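Local atomic coordinates of Obg-like ATPase 1 (Schizosaccharomyces pombe, PDB entry 1NI3), a protein that hydrolyses ATP and, less efficiently, GTP, and negatively regulates the G2/M transition of the cell cycle. Residues 159-170 and 182-193. Residues are numbered along the deposited sequence; the frame is centred on the assembly and turned at random.
Sequences VEKHLEGLRKIT and KKEEQAIIEKVY
I189 fits as a knob into the hole formed by V159, H162, L163 and L166, at the middle of two antiparallel helical segments whose axes come within 9.9 Å at an angle of 162°. Its CG2 branch lies against L163 CD1 at 3.4 Å, the two side chains running alongside one another in opposed directions, and also reaches V159 CG1. V159 extends this apolar strip with both methyls: CG1 packs on Y193 CB at 3.6 Å, near the plane of the ring at its edge, while CG2 meets V192 CG1. Beyond the contact, I215 of helix 210-217 packs on I189, and V159 also touches L196.

Aromatic and charged groups line one margin. E160 OE2 lies over one face of the Y193 ring, 3.3 Å from Y193 CE1, the carboxylate and ring planes 16° apart; the E160 chain is bent at chi2, which folds it back toward the ring. The same OE2 forms a salt bridge with R167 NH2 at 3.6 Å, about two turns further along the chain.

Polar contacts close the other end, beside the inverse gamma turn centred on I169. Q186 has CG anti to the backbone N (chi1 -174°) and the chain extended beyond it, which carries the amide across to L166 and T170; NE2 donates to T170 OG1 at 3.1 Å, nearly in the amide plane, and weakly to L166 O at 3.0 Å. A leucine here would probably leave T170 OG1 and L166 O without this amide donor and the turn less firmly tied to helix 179-199.

Together the segments form an antiparallel helical hairpin, a coiled-coil-like arm projecting from the G domain, as in the YchF/OLA1 subfamily, away from the nucleotide site.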
loop_
_atom_site.group_PDB
_atom_site.type_symbol
_atom_site.label_atom_id
_atom_site.label_comp_id
_atom_site.label_asym_id
_atom_site.label_seq_id
_atom_site.Cartn_x
_atom_site.Cartn_y
_atom_site.Cartn_z
ATOM N N VAL A 159 -20.431 -12.067 -3.211
ATOM C CA VAL A 159 -20.848 -12.831 -2.046
ATOM C C VAL A 159 -22.139 -13.569 -2.374
ATOM O O VAL A 159 -22.223 -14.792 -2.238
ATOM C CB VAL A 159 -21.077 -11.913 -0.832
ATOM C CG1 VAL A 159 -21.639 -12.709 0.328
ATOM C CG2 VAL A 159 -19.759 -11.260 -0.444
ATOM N N GLU A 160 -23.143 -12.811 -2.809
ATOM C CA GLU A 160 -24.450 -13.362 -3.181
ATOM C C GLU A 160 -24.269 -14.667 -3.964
ATOM O O GLU A 160 -24.806 -15.711 -3.584
ATOM C CB GLU A 160 -25.208 -12.334 -4.032
ATOM C CG GLU A 160 -26.645 -12.716 -4.432
ATOM C CD GLU A 160 -27.610 -12.744 -3.260
ATOM O OE1 GLU A 160 -28.829 -12.600 -3.505
ATOM O OE2 GLU A 160 -27.160 -12.936 -2.103
ATOM N N LYS A 161 -23.502 -14.595 -5.048
ATOM C CA LYS A 161 -23.254 -15.757 -5.883
ATOM C C LYS A 161 -22.533 -16.840 -5.112
ATOM O O LYS A 161 -22.982 -17.982 -5.047
ATOM C CB LYS A 161 -22.453 -15.350 -7.128
ATOM C CG LYS A 161 -22.291 -16.456 -8.166
ATOM C CD LYS A 161 -21.215 -17.459 -7.755
ATOM C CE LYS A 161 -21.168 -18.700 -8.645
ATOM N NZ LYS A 161 -19.999 -19.579 -8.296
ATOM N N HIS A 162 -21.403 -16.484 -4.522
ATOM C CA HIS A 162 -20.627 -17.459 -3.754
ATOM C C HIS A 162 -21.495 -18.083 -2.663
ATOM O O HIS A 162 -21.449 -19.294 -2.430
ATOM C CB HIS A 162 -19.403 -16.783 -3.125
ATOM C CG HIS A 162 -18.496 -17.726 -2.418
ATOM N ND1 HIS A 162 -18.809 -18.285 -1.201
ATOM C CD2 HIS A 162 -17.303 -18.260 -2.784
ATOM C CE1 HIS A 162 -17.856 -19.127 -0.847
ATOM N NE2 HIS A 162 -16.932 -19.129 -1.794
ATOM N N LEU A 163 -22.289 -17.244 -2.003
ATOM C CA LEU A 163 -23.190 -17.695 -0.946
ATOM C C LEU A 163 -24.216 -18.643 -1.557
ATOM O O LEU A 163 -24.615 -19.630 -0.940
ATOM C CB LEU A 163 -23.890 -16.495 -0.306
ATOM C CG LEU A 163 -24.905 -16.807 0.789
ATOM C CD1 LEU A 163 -24.324 -17.794 1.783
ATOM C CD2 LEU A 163 -25.308 -15.519 1.477
ATOM N N GLU A 164 -24.642 -18.328 -2.775
ATOM C CA GLU A 164 -25.595 -19.167 -3.486
ATOM C C GLU A 164 -24.969 -20.547 -3.677
ATOM O O GLU A 164 -25.646 -21.567 -3.568
ATOM C CB GLU A 164 -25.920 -18.548 -4.848
ATOM C CG GLU A 164 -26.023 -19.553 -5.994
ATOM C CD GLU A 164 -25.545 -18.984 -7.324
ATOM O OE1 GLU A 164 -26.196 -18.059 -7.857
ATOM O OE2 GLU A 164 -24.508 -19.462 -7.836
ATOM N N GLY A 165 -23.669 -20.569 -3.960
ATOM C CA GLY A 165 -22.972 -21.826 -4.172
ATOM C C GLY A 165 -22.904 -22.724 -2.951
ATOM O O GLY A 165 -22.998 -23.952 -3.056
ATOM N N LEU A 166 -22.742 -22.111 -1.785
ATOM C CA LEU A 166 -22.662 -22.861 -0.541
ATOM C C LEU A 166 -24.016 -23.378 -0.074
ATOM O O LEU A 166 -24.077 -24.315 0.715
ATOM C CB LEU A 166 -22.037 -22.001 0.558
ATOM C CG LEU A 166 -20.536 -21.739 0.444
ATOM C CD1 LEU A 166 -20.115 -20.828 1.582
ATOM C CD2 LEU A 166 -19.766 -23.052 0.496
ATOM N N ARG A 167 -25.099 -22.771 -0.549
ATOM C CA ARG A 167 -26.429 -23.220 -0.148
ATOM C C ARG A 167 -26.694 -24.593 -0.760
ATOM O O ARG A 167 -27.466 -25.396 -0.226
ATOM C CB ARG A 167 -27.495 -22.225 -0.604
ATOM C CG ARG A 167 -27.322 -20.834 -0.018
ATOM C CD ARG A 167 -28.204 -19.826 -0.747
ATOM N NE ARG A 167 -27.829 -18.449 -0.434
ATOM C CZ ARG A 167 -28.250 -17.387 -1.118
ATOM N NH1 ARG A 167 -29.061 -17.544 -2.158
ATOM N NH2 ARG A 167 -27.861 -16.166 -0.767
ATOM N N LYS A 168 -26.043 -24.859 -1.891
ATOM C CA LYS A 168 -26.180 -26.143 -2.575
ATOM C C LYS A 168 -25.787 -27.262 -1.608
ATOM O O LYS A 168 -26.652 -27.911 -1.006
ATOM C CB LYS A 168 -25.272 -26.191 -3.809
ATOM C CG LYS A 168 -25.670 -25.253 -4.937
ATOM C CD LYS A 168 -24.711 -25.372 -6.104
ATOM C CE LYS A 168 -25.227 -24.625 -7.316
ATOM N NZ LYS A 168 -26.564 -25.133 -7.715
ATOM N N ILE A 169 -24.481 -27.476 -1.458
ATOM C CA ILE A 169 -23.959 -28.511 -0.576
ATOM C C ILE A 169 -24.301 -28.227 0.883
ATOM O O ILE A 169 -23.412 -27.951 1.682
ATOM C CB ILE A 169 -22.414 -28.620 -0.683
ATOM C CG1 ILE A 169 -21.959 -28.449 -2.141
ATOM C CG2 ILE A 169 -21.946 -29.963 -0.117
ATOM C CD1 ILE A 169 -21.860 -26.996 -2.592
ATOM N N THR A 170 -25.585 -28.281 1.228
ATOM C CA THR A 170 -26.019 -28.046 2.610
ATOM C C THR A 170 -27.266 -28.884 2.903
ATOM O O THR A 170 -27.921 -28.716 3.940
ATOM C CB THR A 170 -26.342 -26.554 2.878
ATOM O OG1 THR A 170 -25.262 -25.744 2.405
ATOM C CG2 THR A 170 -26.511 -26.304 4.374
ATOM N N LYS A 182 -18.925 -26.671 7.158
ATOM C CA LYS A 182 -19.150 -25.729 6.076
ATOM C C LYS A 182 -20.322 -24.794 6.366
ATOM O O LYS A 182 -20.372 -23.684 5.839
ATOM C CB LYS A 182 -19.386 -26.488 4.770
ATOM C CG LYS A 182 -18.268 -27.466 4.428
ATOM C CD LYS A 182 -18.497 -28.120 3.076
ATOM C CE LYS A 182 -17.505 -29.239 2.821
ATOM N NZ LYS A 182 -17.756 -29.883 1.506
ATOM N N LYS A 183 -21.257 -25.233 7.205
ATOM C CA LYS A 183 -22.411 -24.401 7.546
ATOM C C LYS A 183 -21.979 -23.147 8.306
ATOM O O LYS A 183 -22.457 -22.046 8.028
ATOM C CB LYS A 183 -23.419 -25.187 8.395
ATOM C CG LYS A 183 -24.061 -26.371 7.693
ATOM C CD LYS A 183 -25.059 -27.069 8.610
ATOM C CE LYS A 183 -25.501 -28.430 8.072
ATOM N NZ LYS A 183 -26.157 -28.356 6.730
ATOM N N GLU A 184 -21.082 -23.322 9.274
ATOM C CA GLU A 184 -20.574 -22.204 10.064
ATOM C C GLU A 184 -20.042 -21.152 9.092
ATOM O O GLU A 184 -20.185 -19.953 9.319
ATOM C CB GLU A 184 -19.444 -22.680 10.991
ATOM C CG GLU A 184 -18.805 -21.579 11.853
ATOM C CD GLU A 184 -17.287 -21.477 11.683
ATOM O OE1 GLU A 184 -16.643 -20.706 12.433
ATOM O OE2 GLU A 184 -16.740 -22.157 10.789
ATOM N N GLU A 185 -19.437 -21.618 8.003
ATOM C CA GLU A 185 -18.874 -20.740 6.984
ATOM C C GLU A 185 -19.981 -19.955 6.292
ATOM O O GLU A 185 -19.842 -18.763 6.009
ATOM C CB GLU A 185 -18.120 -21.564 5.939
ATOM C CG GLU A 185 -17.130 -20.746 5.118
ATOM C CD GLU A 185 -16.595 -21.488 3.908
ATOM O OE1 GLU A 185 -16.307 -22.696 4.033
ATOM O OE2 GLU A 185 -16.443 -20.859 2.836
ATOM N N GLN A 186 -21.081 -20.645 6.013
ATOM C CA GLN A 186 -22.224 -20.036 5.351
ATOM C C GLN A 186 -22.847 -18.981 6.258
ATOM O O GLN A 186 -23.298 -17.940 5.791
ATOM C CB GLN A 186 -23.253 -21.117 4.994
ATOM C CG GLN A 186 -24.433 -20.619 4.170
ATOM C CD GLN A 186 -25.060 -21.713 3.314
ATOM O OE1 GLN A 186 -26.074 -21.493 2.655
ATOM N NE2 GLN A 186 -24.443 -22.890 3.305
ATOM N N ALA A 187 -22.863 -19.247 7.559
ATOM C CA ALA A 187 -23.434 -18.295 8.500
ATOM C C ALA A 187 -22.595 -17.013 8.496
ATOM O O ALA A 187 -23.129 -15.906 8.639
ATOM C CB ALA A 187 -23.466 -18.889 9.892
ATOM N N ILE A 188 -21.284 -17.175 8.325
ATOM C CA ILE A 188 -20.348 -16.062 8.300
ATOM C C ILE A 188 -20.455 -15.315 6.976
ATOM O O ILE A 188 -20.572 -14.089 6.957
ATOM C CB ILE A 188 -18.916 -16.569 8.494
ATOM C CG1 ILE A 188 -18.813 -17.225 9.868
ATOM C CG2 ILE A 188 -17.918 -15.426 8.330
ATOM C CD1 ILE A 188 -17.481 -17.863 10.163
ATOM N N ILE A 189 -20.411 -16.048 5.866
ATOM C CA ILE A 189 -20.534 -15.402 4.575
ATOM C C ILE A 189 -21.810 -14.573 4.605
ATOM O O ILE A 189 -21.889 -13.502 4.001
ATOM C CB ILE A 189 -20.623 -16.428 3.425
ATOM C CG1 ILE A 189 -19.227 -16.734 2.891
ATOM C CG2 ILE A 189 -21.514 -15.881 2.302
ATOM C CD1 ILE A 189 -18.302 -17.309 3.900
ATOM N N GLU A 190 -22.807 -15.085 5.317
ATOM C CA GLU A 190 -24.089 -14.415 5.448
ATOM C C GLU A 190 -23.885 -13.032 6.063
ATOM O O GLU A 190 -24.418 -12.039 5.568
ATOM C CB GLU A 190 -25.013 -15.242 6.338
ATOM C CG GLU A 190 -26.500 -15.063 6.058
ATOM C CD GLU A 190 -26.884 -15.550 4.677
ATOM O OE1 GLU A 190 -26.994 -14.708 3.754
ATOM O OE2 GLU A 190 -27.066 -16.778 4.513
ATOM N N LYS A 191 -23.117 -12.978 7.149
ATOM C CA LYS A 191 -22.825 -11.716 7.825
ATOM C C LYS A 191 -22.054 -10.792 6.890
ATOM O O LYS A 191 -22.307 -9.593 6.853
ATOM C CB LYS A 191 -21.990 -11.961 9.089
ATOM C CG LYS A 191 -22.749 -12.551 10.271
ATOM C CD LYS A 191 -21.812 -12.799 11.465
ATOM C CE LYS A 191 -21.084 -11.531 11.906
ATOM N NZ LYS A 191 -20.033 -11.821 12.921
ATOM N N VAL A 192 -21.102 -11.359 6.148
ATOM C CA VAL A 192 -20.297 -10.586 5.199
ATOM C C VAL A 192 -21.243 -9.872 4.235
ATOM O O VAL A 192 -21.041 -8.699 3.912
ATOM C CB VAL A 192 -19.368 -11.491 4.383
ATOM C CG1 VAL A 192 -18.673 -10.686 3.313
ATOM C CG2 VAL A 192 -18.357 -12.135 5.307
ATOM N N TYR A 193 -22.266 -10.591 3.775
ATOM C CA TYR A 193 -23.244 -10.031 2.858
ATOM C C TYR A 193 -24.028 -8.984 3.629
ATOM O O TYR A 193 -24.105 -7.822 3.227
ATOM C CB TYR A 193 -24.191 -11.118 2.372
ATOM C CG TYR A 193 -25.079 -10.658 1.242
ATOM C CD1 TYR A 193 -24.632 -10.680 -0.079
ATOM C CD2 TYR A 193 -26.359 -10.177 1.496
ATOM C CE1 TYR A 193 -25.445 -10.238 -1.124
ATOM C CE2 TYR A 193 -27.182 -9.729 0.470
ATOM C CZ TYR A 193 -26.721 -9.761 -0.837
ATOM O OH TYR A 193 -27.543 -9.323 -1.848
#